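Local atomic coordinates of sulfonate ABC transporter, periplasmic sulfonate-binding protein SsuA (Methylobacillus flagellatus, PDB entry 3UIF), a protein that probably binds sulfonates or related sulfate esters in the periplasm and delivers them to a partner ABC importer. Residues A[270-275]-A[312-317]; A[231-236]-A[320-325]; A[11-16]-A[58-63]; A[62-67]-A[72-77]; A[129-134]-A[143-148]. All blocks are in the same frame, centred on the assembly; numbering follows the deposited sequence.

In the fold
The chain has the two-lobed build of a type II periplasmic binding protein, in which the substrate usually lies in the cleft between the lobes. Contacts 1 and 2, centres about 10 Å apart, share one apolar patch: Pro272 CD lies 3.4 Å from Trp323 CD2, and contact 1 is nested in the chain loop that contact 2 closes. Contacts 3 and 4, centres about 7 Å apart, both use helix 56-65, which packs on the neighbouring strands 6-17 and 71-75; Asn61 OD1 and Tyr74 OH probably hydrogen-bond across them. Contact 5 lies in the other lobe, beside the five-stranded sheet, its centre about 33 Å from those of contacts 1 and 2, and touches contact 4 through Leu77 and Pro129.

Contact 1: residues A[270-275]-A[312-317]; sequences WSPLYD and TALKEL
Pro272 and Leu314 mark the nearest approach of the two backbones, with their CA atoms 9.6 Å apart, so only side chains bridge the gap. Residues 270-275 form an irregular connection that runs into helix 276-291, while 312-316 belong to the last turns of helix 308-316. The connection contains an ST turn, Ser271 OG accepting a hydrogen bond from Leu273 N over 3.3 Å, and an inverse gamma turn centred on Tyr274. Leu314 stands on the helix face directed at the loop and offers both methyl groups. Leu314 CD1 meets Leu273 CD2 at 3.9 Å, the two leucine side chains crossing at about a right angle, and Leu314 CD2 comes more loosely to Pro272 CG, at 4.5 Å. In Leu273 the branch lies beside the backbone N (chi1 -61°), which brings its end nearer to the helix than the direction of its CB would suggest. Trp323 packs on Pro272, Leu273 and Leu314 alike. Beyond the bend Asp275 takes the N-cap position of helix 276-291, its OD1 accepting from Leu278 N. This is an interhelical connection, shaped by an ST turn, seated through aliphatic side chains on the flank of a C-terminal helix.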
# COMPACT_ATOMS: atom_id res chain seq x y z
N TRP A 270 -6.48 -7.84 -4.13
CA TRP A 270 -6.34 -8.36 -2.79
C TRP A 270 -5.38 -9.51 -2.74
O TRP A 270 -5.21 -10.14 -1.70
CB TRP A 270 -7.72 -8.77 -2.28
CG TRP A 270 -8.63 -7.60 -1.99
CD1 TRP A 270 -9.56 -7.01 -2.84
CD2 TRP A 270 -8.72 -6.83 -0.75
NE1 TRP A 270 -10.20 -5.97 -2.24
CE2 TRP A 270 -9.75 -5.79 -0.99
CE3 TRP A 270 -8.08 -6.87 0.50
CZ2 TRP A 270 -10.11 -4.86 -0.00
CZ3 TRP A 270 -8.46 -5.93 1.47
CH2 TRP A 270 -9.44 -4.95 1.23
N SER A 271 -4.72 -9.80 -3.86
CA SER A 271 -3.88 -10.98 -3.99
C SER A 271 -2.71 -11.02 -3.00
O SER A 271 -2.01 -10.03 -2.82
CB SER A 271 -3.37 -11.11 -5.42
OG SER A 271 -2.46 -12.19 -5.54
N PRO A 272 -2.52 -12.16 -2.34
CA PRO A 272 -1.42 -12.35 -1.40
C PRO A 272 -0.24 -13.10 -2.02
O PRO A 272 0.71 -13.46 -1.33
CB PRO A 272 -2.06 -13.21 -0.31
CG PRO A 272 -3.06 -14.04 -1.07
CD PRO A 272 -3.56 -13.19 -2.19
N LEU A 273 -0.31 -13.33 -3.32
CA LEU A 273 0.71 -14.10 -4.02
C LEU A 273 2.05 -13.39 -4.08
O LEU A 273 2.12 -12.17 -4.29
CB LEU A 273 0.22 -14.45 -5.44
CG LEU A 273 -1.05 -15.30 -5.48
CD1 LEU A 273 -1.36 -15.72 -6.90
CD2 LEU A 273 -0.94 -16.53 -4.58
N TYR A 274 3.10 -14.17 -3.90
CA TYR A 274 4.47 -13.68 -3.98
C TYR A 274 4.93 -13.86 -5.41
O TYR A 274 5.95 -14.49 -5.66
CB TYR A 274 5.38 -14.42 -2.99
CG TYR A 274 5.14 -14.05 -1.54
CD1 TYR A 274 4.03 -14.55 -0.84
CD2 TYR A 274 6.03 -13.20 -0.85
CE1 TYR A 274 3.80 -14.21 0.47
CE2 TYR A 274 5.81 -12.85 0.47
CZ TYR A 274 4.69 -13.36 1.13
OH TYR A 274 4.45 -13.03 2.44
N ASP A 275 4.18 -13.31 -6.35
CA ASP A 275 4.44 -13.54 -7.76
C ASP A 275 5.59 -12.69 -8.30
O ASP A 275 6.21 -11.92 -7.58
CB ASP A 275 3.15 -13.43 -8.61
CG ASP A 275 2.41 -12.09 -8.45
OD1 ASP A 275 3.02 -11.07 -8.04
OD2 ASP A 275 1.19 -12.06 -8.77
N THR A 312 1.17 -22.21 2.97
CA THR A 312 0.51 -23.13 3.91
C THR A 312 -0.99 -22.79 4.03
O THR A 312 -1.85 -23.68 3.93
CB THR A 312 1.19 -23.15 5.31
OG1 THR A 312 2.55 -23.60 5.17
CG2 THR A 312 0.48 -24.10 6.27
N ALA A 313 -1.29 -21.50 4.18
CA ALA A 313 -2.67 -21.03 4.35
C ALA A 313 -3.60 -21.33 3.17
O ALA A 313 -4.72 -21.76 3.39
CB ALA A 313 -2.69 -19.54 4.69
N LEU A 314 -3.11 -21.11 1.94
CA LEU A 314 -3.89 -21.35 0.71
C LEU A 314 -4.22 -22.83 0.50
O LEU A 314 -5.33 -23.16 0.06
CB LEU A 314 -3.16 -20.82 -0.52
CG LEU A 314 -2.79 -19.34 -0.69
CD1 LEU A 314 -1.98 -19.21 -1.97
CD2 LEU A 314 -3.98 -18.38 -0.70
N LYS A 315 -3.27 -23.71 0.80
CA LYS A 315 -3.51 -25.15 0.82
C LYS A 315 -4.57 -25.48 1.88
O LYS A 315 -5.56 -26.12 1.60
CB LYS A 315 -2.20 -25.94 1.07
CG LYS A 315 -2.37 -27.46 1.24
CD LYS A 315 -1.02 -28.17 1.35
CE LYS A 315 -1.11 -29.62 1.82
NZ LYS A 315 -1.03 -29.78 3.32
N GLU A 316 -4.37 -24.99 3.10
CA GLU A 316 -5.27 -25.24 4.23
C GLU A 316 -6.69 -24.74 3.97
O GLU A 316 -7.65 -25.33 4.44
CB GLU A 316 -4.73 -24.51 5.45
CG GLU A 316 -4.68 -25.31 6.75
CD GLU A 316 -3.70 -24.70 7.75
OE1 GLU A 316 -2.79 -25.44 8.19
OE2 GLU A 316 -3.83 -23.48 8.08
N LEU A 317 -6.82 -23.64 3.23
CA LEU A 317 -8.12 -23.03 3.03
C LEU A 317 -8.75 -23.43 1.71
O LEU A 317 -9.86 -23.00 1.40
CB LEU A 317 -7.99 -21.50 3.09
CG LEU A 317 -7.72 -20.81 4.44
CD1 LEU A 317 -7.75 -19.29 4.26
CD2 LEU A 317 -8.68 -21.26 5.54

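Contact 2: residues A[231-236]-A[320-325]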
# COMPACT_ATOMS: atom_id res chain seq x y z
N TRP A 231 -12.93 -13.22 1.98
CA TRP A 231 -14.30 -12.77 2.10
C TRP A 231 -14.52 -11.46 1.36
O TRP A 231 -15.52 -11.30 0.65
CB TRP A 231 -14.74 -12.70 3.56
CG TRP A 231 -16.09 -12.06 3.71
CD1 TRP A 231 -17.34 -12.68 3.63
CD2 TRP A 231 -16.38 -10.64 3.90
NE1 TRP A 231 -18.35 -11.77 3.77
CE2 TRP A 231 -17.84 -10.52 3.92
CE3 TRP A 231 -15.61 -9.50 4.03
CZ2 TRP A 231 -18.48 -9.31 4.10
CZ3 TRP A 231 -16.26 -8.28 4.20
CH2 TRP A 231 -17.66 -8.18 4.24
N VAL A 232 -13.60 -10.52 1.51
CA VAL A 232 -13.74 -9.22 0.88
C VAL A 232 -13.46 -9.27 -0.62
O VAL A 232 -13.95 -8.41 -1.37
CB VAL A 232 -12.81 -8.17 1.54
CG1 VAL A 232 -11.37 -8.31 1.03
CG2 VAL A 232 -13.32 -6.76 1.30
N ALA A 233 -12.68 -10.26 -1.06
CA ALA A 233 -12.20 -10.33 -2.44
C ALA A 233 -13.27 -10.83 -3.43
O ALA A 233 -13.11 -10.69 -4.65
CB ALA A 233 -10.94 -11.17 -2.52
N GLN A 234 -14.35 -11.40 -2.91
CA GLN A 234 -15.49 -11.78 -3.72
C GLN A 234 -16.26 -10.51 -4.12
O GLN A 234 -16.34 -9.57 -3.34
CB GLN A 234 -16.38 -12.75 -2.93
CG GLN A 234 -15.64 -13.97 -2.36
CD GLN A 234 -16.52 -14.86 -1.50
OE1 GLN A 234 -17.61 -15.27 -1.91
NE2 GLN A 234 -16.04 -15.19 -0.31
N ASP A 235 -16.81 -10.49 -5.34
CA ASP A 235 -17.48 -9.30 -5.88
C ASP A 235 -18.69 -8.87 -5.08
O ASP A 235 -18.95 -7.67 -4.96
CB ASP A 235 -17.95 -9.51 -7.32
CG ASP A 235 -16.92 -10.18 -8.19
OD1 ASP A 235 -15.83 -9.58 -8.39
OD2 ASP A 235 -17.21 -11.30 -8.69
N GLU A 236 -19.44 -9.82 -4.53
CA GLU A 236 -20.63 -9.48 -3.75
C GLU A 236 -20.31 -8.61 -2.51
O GLU A 236 -21.20 -8.00 -1.92
CB GLU A 236 -21.38 -10.74 -3.34
CG GLU A 236 -20.79 -11.48 -2.14
CD GLU A 236 -21.61 -12.69 -1.74
OE1 GLU A 236 -21.76 -12.97 -0.53
OE2 GLU A 236 -22.14 -13.37 -2.65
N GLU A 320 -5.95 -22.40 -3.42
CA GLU A 320 -4.75 -22.44 -4.28
C GLU A 320 -5.01 -21.86 -5.66
O GLU A 320 -4.09 -21.31 -6.26
CB GLU A 320 -4.16 -23.86 -4.37
CG GLU A 320 -3.57 -24.39 -3.08
CD GLU A 320 -2.05 -24.34 -3.02
OE1 GLU A 320 -1.48 -23.24 -2.90
OE2 GLU A 320 -1.43 -25.43 -3.08
N GLY A 321 -6.24 -21.96 -6.15
CA GLY A 321 -6.60 -21.39 -7.46
C GLY A 321 -7.48 -20.15 -7.46
O GLY A 321 -8.03 -19.78 -8.49
N PHE A 322 -7.62 -19.51 -6.31
CA PHE A 322 -8.55 -18.38 -6.17
C PHE A 322 -7.94 -17.07 -6.71
O PHE A 322 -8.64 -16.27 -7.32
CB PHE A 322 -9.02 -18.27 -4.70
CG PHE A 322 -9.99 -17.15 -4.46
CD1 PHE A 322 -9.53 -15.90 -3.99
CD2 PHE A 322 -11.34 -17.31 -4.73
CE1 PHE A 322 -10.42 -14.86 -3.79
CE2 PHE A 322 -12.23 -16.28 -4.53
CZ PHE A 322 -11.78 -15.05 -4.06
N TRP A 323 -6.63 -16.88 -6.50
CA TRP A 323 -5.84 -15.82 -7.15
C TRP A 323 -4.98 -16.38 -8.26
O TRP A 323 -4.73 -17.59 -8.31
CB TRP A 323 -4.99 -15.10 -6.11
CG TRP A 323 -5.81 -14.21 -5.20
CD1 TRP A 323 -6.35 -12.96 -5.50
CD2 TRP A 323 -6.24 -14.48 -3.82
NE1 TRP A 323 -7.04 -12.46 -4.44
CE2 TRP A 323 -7.02 -13.32 -3.40
CE3 TRP A 323 -6.06 -15.54 -2.93
CZ2 TRP A 323 -7.58 -13.22 -2.13
CZ3 TRP A 323 -6.63 -15.43 -1.66
CH2 TRP A 323 -7.36 -14.31 -1.27
N THR A 324 -4.52 -15.52 -9.18
CA THR A 324 -3.61 -15.95 -10.27
C THR A 324 -2.32 -15.15 -10.21
O THR A 324 -2.38 -13.95 -10.05
CB THR A 324 -4.22 -15.75 -11.67
OG1 THR A 324 -4.38 -14.35 -11.95
CG2 THR A 324 -5.56 -16.47 -11.83
N PRO A 325 -1.14 -15.80 -10.36
CA PRO A 325 0.13 -15.07 -10.31
C PRO A 325 0.33 -14.18 -11.53
O PRO A 325 -0.04 -14.57 -12.63
CB PRO A 325 1.18 -16.20 -10.28
CG PRO A 325 0.54 -17.33 -10.98
CD PRO A 325 -0.93 -17.23 -10.69
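The end of the long helix 215-233 meets the C-terminal tail here, where Ala233 fits against the neighbouring aromatic residues Phe322 and Trp323. The backbones stay well apart, Ala233 CA and Phe322 CA being 9.6 Å from each other, and the rings fill the distance. Ala233 CB points at the tail and touches both: Phe322 CE1 lies 3.9 Å from it, with the methyl near the plane of the ring at its edge, and Trp323 CZ2 lies 4.0 Å from the same CB. A single methyl thus sits at the mouth of the angle between two aromatic groups. These groups are themselves set edge against face, for Phe322 CD1 stands 3.4 Å above the plane of the Trp323 indole, over its centre. CG of Phe322 is turned opposite the backbone N (chi1 -179°), which sends its ring out to the helix. In this chain the loop after helix 308-316 lies against the end of helix 215-233, and these two rings make the junction; 84 residues separate the nearest ends of segments 231-236 and 320-325. At the margin, Gln234 adds its aliphatic CG, 4.4 Å from Phe322 CZ, while its NE2 turns back to His230 O. Arg267 also holds the tail: it makes a cation-pi contact with Phe322, its NH1 donates to Phe322 O, and its own backbone O accepts from Trp323 NE1. His230, on the same helix as Ala233, meets Phe322 edge-to-face.

Contact 3: residues A[11-16]-A[58-63]; sequences ASVATN and PVINEG
Ile60 points from helix 56-65 at the strand 6-17 and lies over Ala11, whose CB in turn points at the helix. The two short segments run nearly antiparallel, their directions 163° apart and their axes 9.3 Å from each other at closest approach. All three carbons of Ile60 beyond CB gather round the alanine methyl: Ile60 CG1 is 3.8 Å from Ala11 CB, while CG2 and CD1 each lie 4.1 Å from it. With CG1 set beside the backbone N and opposite the carbonyl carbon (chi1 -55°), the ethyl arm reaches obliquely across toward Ser12 and Val13. Ile60 CD1 passes 4.1 Å from Ser12 O and ends 4.3 Å from Val13 CG2. Ser12 has its own CB turned from the helix, so it meets Ile60 with backbone alone. An alanine in place of Ile60 lacks the carbons that touch Ala11 and Val13, and would probably open a gap between strand and helix. Ala51 and Tyr74 flank the isoleucine on the adjoining strands 44-51 and 71-75. These strands are parallel to 6-17, which lies between them, and helix 56-65 links them as a beta-alpha-beta crossover passing over the middle strand. The backbones of Ala11 and Ser12 hydrogen-bond to the neighbouring strands, so the polar groups serve the sheet, and what joins it to the helix here is the fit of apolar carbons.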
# COMPACT_ATOMS: atom_id res chain seq x y z
N ALA A 11 0.39 -3.67 14.87
CA ALA A 11 0.30 -2.26 14.52
C ALA A 11 -0.45 -2.04 13.21
O ALA A 11 -0.41 -2.87 12.31
CB ALA A 11 1.69 -1.64 14.44
N SER A 12 -1.13 -0.90 13.12
CA SER A 12 -1.68 -0.42 11.86
C SER A 12 -1.59 1.11 11.81
O SER A 12 -1.46 1.78 12.84
CB SER A 12 -3.13 -0.84 11.73
OG SER A 12 -3.92 -0.08 12.64
N VAL A 13 -1.68 1.66 10.60
CA VAL A 13 -1.78 3.11 10.44
C VAL A 13 -3.24 3.48 10.63
O VAL A 13 -4.10 2.87 10.00
CB VAL A 13 -1.27 3.59 9.06
CG1 VAL A 13 -1.43 5.09 8.92
CG2 VAL A 13 0.20 3.20 8.87
N ALA A 14 -3.51 4.46 11.49
CA ALA A 14 -4.87 4.82 11.88
C ALA A 14 -5.15 6.32 11.82
O ALA A 14 -4.25 7.14 12.04
CB ALA A 14 -5.18 4.28 13.28
N THR A 15 -6.40 6.67 11.53
CA THR A 15 -6.80 8.07 11.39
C THR A 15 -8.23 8.24 11.91
O THR A 15 -9.13 7.51 11.50
CB THR A 15 -6.77 8.54 9.90
OG1 THR A 15 -5.59 8.04 9.24
CG2 THR A 15 -6.80 10.07 9.79
N ASN A 16 -8.44 9.21 12.81
CA ASN A 16 -9.81 9.57 13.19
C ASN A 16 -10.46 10.60 12.26
O ASN A 16 -9.95 11.72 12.10
CB ASN A 16 -9.88 10.06 14.64
CG ASN A 16 -9.25 9.07 15.61
OD1 ASN A 16 -9.07 7.89 15.28
ND2 ASN A 16 -8.90 9.56 16.79
N PRO A 58 8.56 6.54 14.79
CA PRO A 58 8.74 6.49 16.25
C PRO A 58 7.77 5.58 17.03
O PRO A 58 7.96 5.36 18.23
CB PRO A 58 8.58 7.94 16.70
CG PRO A 58 7.78 8.58 15.63
CD PRO A 58 8.15 7.89 14.35
N VAL A 59 6.74 5.06 16.35
CA VAL A 59 5.84 4.07 16.93
C VAL A 59 5.98 2.70 16.23
O VAL A 59 6.33 1.73 16.89
CB VAL A 59 4.36 4.56 16.96
CG1 VAL A 59 3.40 3.46 17.37
CG2 VAL A 59 4.22 5.73 17.92
N ILE A 60 5.75 2.60 14.92
CA ILE A 60 5.80 1.27 14.28
C ILE A 60 7.22 0.76 14.07
O ILE A 60 7.62 -0.19 14.73
CB ILE A 60 4.94 1.13 13.01
CG1 ILE A 60 3.47 1.50 13.29
CG2 ILE A 60 5.02 -0.30 12.50
CD1 ILE A 60 2.57 1.54 12.07
N ASN A 61 7.99 1.38 13.17
CA ASN A 61 9.38 0.97 12.96
C ASN A 61 10.16 0.83 14.27
O ASN A 61 10.92 -0.11 14.44
CB ASN A 61 10.11 1.91 12.01
CG ASN A 61 9.70 1.71 10.57
OD1 ASN A 61 8.90 0.85 10.26
ND2 ASN A 61 10.26 2.52 9.67
N GLU A 62 9.91 1.76 15.19
CA GLU A 62 10.55 1.77 16.51
C GLU A 62 10.10 0.62 17.43
O GLU A 62 10.94 0.01 18.13
CB GLU A 62 10.32 3.12 17.20
CG GLU A 62 10.71 3.17 18.67
CD GLU A 62 12.15 2.75 18.90
OE1 GLU A 62 12.96 2.87 17.96
OE2 GLU A 62 12.46 2.29 20.04
N GLY A 63 8.80 0.33 17.44
CA GLY A 63 8.23 -0.80 18.18
C GLY A 63 8.77 -2.12 17.68
O GLY A 63 9.09 -3.03 18.47

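Contact 4: residues A[62-67]-A[72-77]; sequences EGFASG and GIYGDL
Phe64 of helix 56-65 presents the edge of its ring to strand 71-75 and touches it at Gly72 and Tyr74. The contact with Gly72 is of ring edge on backbone: Phe64 CZ lies 3.5 Å from Gly72 N and 3.8 Å from Gly72 CA, a closeness that the lack of a side chain permits. By apolar contact Phe64 CE2 lies 4.1 Å from Tyr74 CE2, and it is 3.8 Å from Tyr74 OH. The side chains slide past each other in opposite directions, Tyr74 chi1 (68°) turning the ring to bring CE2 and OH beside Phe64. A leucine in place of Phe64 lacks the far edge of the ring and would probably leave Gly72 and the tyrosine partly uncovered. Hydrogen bonds serve the helix end and the phenol. Ser66 N and Ser66 OG grip Glu62 O from opposite faces of its carbonyl plane, and Gly67, with positive phi, closes the helix in a Schellman motif. Tyr74 OH pairs with Asn61 OD1, one turn back. The tyrosine hydroxyl is already engaged, and Phe64 meets it by van der Waals contact, implying that the helix is fixed to the strand partly by this polar bond and partly by carbon packing.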
# COMPACT_ATOMS: atom_id res chain seq x y z
N GLU A 62 9.91 1.76 15.19
CA GLU A 62 10.55 1.77 16.51
C GLU A 62 10.10 0.62 17.43
O GLU A 62 10.94 0.01 18.13
CB GLU A 62 10.32 3.12 17.20
CG GLU A 62 10.71 3.17 18.67
CD GLU A 62 12.15 2.75 18.90
OE1 GLU A 62 12.96 2.87 17.96
OE2 GLU A 62 12.46 2.29 20.04
N GLY A 63 8.80 0.33 17.44
CA GLY A 63 8.23 -0.80 18.18
C GLY A 63 8.77 -2.12 17.68
O GLY A 63 9.09 -3.03 18.47
N PHE A 64 8.90 -2.23 16.36
CA PHE A 64 9.61 -3.35 15.75
C PHE A 64 11.06 -3.43 16.24
O PHE A 64 11.52 -4.49 16.68
CB PHE A 64 9.57 -3.24 14.24
CG PHE A 64 8.32 -3.81 13.61
CD1 PHE A 64 7.82 -5.06 14.00
CD2 PHE A 64 7.67 -3.13 12.58
CE1 PHE A 64 6.70 -5.59 13.40
CE2 PHE A 64 6.54 -3.66 11.98
CZ PHE A 64 6.06 -4.90 12.39
N ALA A 65 11.77 -2.30 16.20
CA ALA A 65 13.18 -2.23 16.59
C ALA A 65 13.44 -2.66 18.04
O ALA A 65 14.42 -3.32 18.33
CB ALA A 65 13.73 -0.83 16.34
N SER A 66 12.56 -2.24 18.95
CA SER A 66 12.70 -2.54 20.39
C SER A 66 12.00 -3.86 20.78
O SER A 66 11.99 -4.23 21.95
CB SER A 66 12.14 -1.39 21.22
OG SER A 66 10.79 -1.14 20.90
N GLY A 67 11.44 -4.55 19.79
CA GLY A 67 10.68 -5.77 20.03
C GLY A 67 9.38 -5.58 20.79
O GLY A 67 8.87 -6.54 21.37
N GLY A 72 2.76 -5.91 11.96
CA GLY A 72 2.40 -4.58 11.51
C GLY A 72 1.76 -4.61 10.14
O GLY A 72 2.32 -5.14 9.19
N ILE A 73 0.56 -4.06 10.05
CA ILE A 73 -0.12 -3.97 8.78
C ILE A 73 -0.01 -2.57 8.22
O ILE A 73 -0.75 -1.66 8.60
CB ILE A 73 -1.59 -4.40 8.88
CG1 ILE A 73 -1.68 -5.81 9.51
CG2 ILE A 73 -2.20 -4.38 7.48
CD1 ILE A 73 -3.06 -6.21 10.00
N TYR A 74 0.95 -2.39 7.31
CA TYR A 74 1.17 -1.09 6.71
C TYR A 74 1.89 -1.25 5.37
O TYR A 74 2.02 -2.37 4.88
CB TYR A 74 1.86 -0.13 7.70
CG TYR A 74 3.29 -0.43 8.12
CD1 TYR A 74 4.12 0.61 8.57
CD2 TYR A 74 3.83 -1.72 8.08
CE1 TYR A 74 5.43 0.38 8.96
CE2 TYR A 74 5.15 -1.95 8.47
CZ TYR A 74 5.94 -0.89 8.91
OH TYR A 74 7.24 -1.10 9.31
N GLY A 75 2.31 -0.14 4.78
CA GLY A 75 2.89 -0.14 3.43
C GLY A 75 4.30 -0.69 3.39
O GLY A 75 4.88 -1.01 4.42
N ASP A 76 4.87 -0.80 2.20
CA ASP A 76 6.22 -1.35 2.05
C ASP A 76 7.32 -0.32 2.26
O ASP A 76 8.48 -0.69 2.47
CB ASP A 76 6.41 -2.00 0.68
CG ASP A 76 6.02 -1.07 -0.47
OD1 ASP A 76 6.36 -1.41 -1.63
OD2 ASP A 76 5.37 -0.00 -0.24
N LEU A 77 6.99 0.96 2.17
CA LEU A 77 8.08 1.93 2.27
C LEU A 77 8.76 1.94 3.67
O LEU A 77 9.98 1.72 3.74
CB LEU A 77 7.67 3.32 1.77
CG LEU A 77 8.88 4.22 1.46
CD1 LEU A 77 9.84 3.60 0.46
CD2 LEU A 77 8.43 5.60 1.01

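Contact 5: residues A[129-134]-A[143-148]; sequences PWELAF and LTFKDF
Phe145 meets Phe134 in the beta-alpha-beta unit made of strand 121-124, helix 130-140 and strand 149-151, the two strands being neighbouring and parallel. Phe145 belongs to the turn that leads from the helix into the second strand, and Phe134 to the helix itself. From CB, the Phe145 side chain starts off across the line to the helix, and with CG beside the backbone N its ring end comes nearer. Phe145 CD2 comes within 4.4 Å of Phe134 CE2. Phe145 CE2, the next atom, is the hub: Phe134 CD2 lies 3.9 Å from it and Phe134 CE2 4.0 Å. Phe145 CZ, at the tip, still has Phe134 CD2 4.1 Å away. The result is an offset edge-to-face pair, the edge of Phe134 aimed at the face of Phe145, with centroids 5.8 Å apart and planes at 60°. Ile150 of the second strand packs on both rings, and Phe171 meets Phe134 edge-to-face. Phe145 CE2 has a second neighbour in Glu131, whose extended chain brings Glu131 OE2 to 4.0 Å from it, the carboxylate turned 85° from the ring plane. The acid's polar needs are met by others: Tyr288 OH and Gly127 N bond to OE1, and Arg126 makes a long, weak ion pair with OE2. At the root of the turn Lys146 N donates to Thr144 OG1 over 3.0 Å, an ST turn whose N-H...O angle is 158°.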
# COMPACT_ATOMS: atom_id res chain seq x y z
N PRO A 129 5.62 6.74 -1.41
CA PRO A 129 5.67 5.56 -2.28
C PRO A 129 5.33 5.89 -3.73
O PRO A 129 6.01 5.41 -4.63
CB PRO A 129 4.63 4.63 -1.67
CG PRO A 129 4.58 5.02 -0.23
CD PRO A 129 4.82 6.50 -0.19
N TRP A 130 4.35 6.74 -3.98
CA TRP A 130 3.96 7.01 -5.35
C TRP A 130 5.01 7.71 -6.18
O TRP A 130 4.85 7.85 -7.40
CB TRP A 130 2.62 7.73 -5.44
CG TRP A 130 2.49 8.95 -4.59
CD1 TRP A 130 2.69 10.27 -4.97
CD2 TRP A 130 2.09 9.01 -3.19
NE1 TRP A 130 2.44 11.12 -3.92
CE2 TRP A 130 2.08 10.43 -2.83
CE3 TRP A 130 1.74 8.06 -2.22
CZ2 TRP A 130 1.74 10.86 -1.55
CZ3 TRP A 130 1.39 8.51 -0.94
CH2 TRP A 130 1.41 9.87 -0.61
N GLU A 131 6.08 8.16 -5.53
CA GLU A 131 7.20 8.77 -6.25
C GLU A 131 7.88 7.73 -7.15
O GLU A 131 8.39 8.06 -8.22
CB GLU A 131 8.22 9.40 -5.30
CG GLU A 131 9.30 10.20 -6.02
CD GLU A 131 10.34 10.83 -5.10
OE1 GLU A 131 10.78 10.18 -4.13
OE2 GLU A 131 10.73 11.98 -5.37
N LEU A 132 7.86 6.48 -6.71
CA LEU A 132 8.37 5.36 -7.49
C LEU A 132 7.62 5.20 -8.82
O LEU A 132 8.24 5.08 -9.87
CB LEU A 132 8.33 4.08 -6.66
CG LEU A 132 8.68 2.79 -7.40
CD1 LEU A 132 10.09 2.82 -7.99
CD2 LEU A 132 8.49 1.60 -6.47
N ALA A 133 6.29 5.23 -8.75
CA ALA A 133 5.47 5.20 -9.96
C ALA A 133 5.78 6.38 -10.88
O ALA A 133 5.81 6.23 -12.10
CB ALA A 133 3.99 5.18 -9.60
N PHE A 134 6.02 7.55 -10.29
CA PHE A 134 6.36 8.71 -11.08
C PHE A 134 7.70 8.49 -11.78
O PHE A 134 7.82 8.70 -13.00
CB PHE A 134 6.39 9.96 -10.20
CG PHE A 134 6.65 11.23 -10.96
CD1 PHE A 134 5.66 11.79 -11.77
CD2 PHE A 134 7.88 11.87 -10.87
CE1 PHE A 134 5.88 12.97 -12.46
CE2 PHE A 134 8.12 13.06 -11.56
CZ PHE A 134 7.12 13.60 -12.36
N LEU A 143 12.75 10.03 -19.71
CA LEU A 143 12.89 11.33 -19.08
C LEU A 143 13.43 11.15 -17.67
O LEU A 143 13.48 10.02 -17.16
CB LEU A 143 11.53 12.02 -19.00
CG LEU A 143 10.71 12.16 -20.27
CD1 LEU A 143 9.32 12.68 -19.92
CD2 LEU A 143 11.40 13.09 -21.27
N THR A 144 13.80 12.27 -17.05
CA THR A 144 14.28 12.31 -15.67
C THR A 144 13.64 13.48 -14.90
O THR A 144 12.95 14.33 -15.51
CB THR A 144 15.84 12.39 -15.63
OG1 THR A 144 16.27 13.08 -14.44
CG2 THR A 144 16.38 13.16 -16.85
N PHE A 145 13.88 13.53 -13.59
CA PHE A 145 13.56 14.70 -12.76
C PHE A 145 14.15 16.01 -13.30
O PHE A 145 13.51 17.06 -13.19
CB PHE A 145 14.03 14.48 -11.32
CG PHE A 145 13.25 13.41 -10.63
CD1 PHE A 145 13.61 12.07 -10.77
CD2 PHE A 145 12.11 13.73 -9.89
CE1 PHE A 145 12.86 11.07 -10.16
CE2 PHE A 145 11.36 12.74 -9.28
CZ PHE A 145 11.73 11.41 -9.41
N LYS A 146 15.34 15.93 -13.88
CA LYS A 146 15.99 17.07 -14.52
C LYS A 146 15.07 17.87 -15.44
O LYS A 146 15.22 19.08 -15.57
CB LYS A 146 17.22 16.61 -15.32
CG LYS A 146 18.35 16.03 -14.49
CD LYS A 146 18.53 16.81 -13.19
CE LYS A 146 19.78 16.37 -12.43
NZ LYS A 146 19.95 17.15 -11.17
N ASP A 147 14.11 17.18 -16.06
CA ASP A 147 13.25 17.79 -17.08
C ASP A 147 12.00 18.46 -16.54
O ASP A 147 11.14 18.90 -17.31
CB ASP A 147 12.82 16.73 -18.08
CG ASP A 147 13.98 16.11 -18.78
OD1 ASP A 147 15.12 16.57 -18.53
OD2 ASP A 147 13.75 15.18 -19.58
N PHE A 148 11.90 18.55 -15.22
CA PHE A 148 10.76 19.21 -14.63
C PHE A 148 11.19 20.04 -13.44
O PHE A 148 12.19 19.74 -12.79
CB PHE A 148 9.73 18.16 -14.21
CG PHE A 148 9.40 17.16 -15.29
CD1 PHE A 148 8.39 17.42 -16.21
CD2 PHE A 148 10.10 15.96 -15.38
CE1 PHE A 148 8.08 16.50 -17.20
CE2 PHE A 148 9.81 15.04 -16.37
CZ PHE A 148 8.79 15.31 -17.28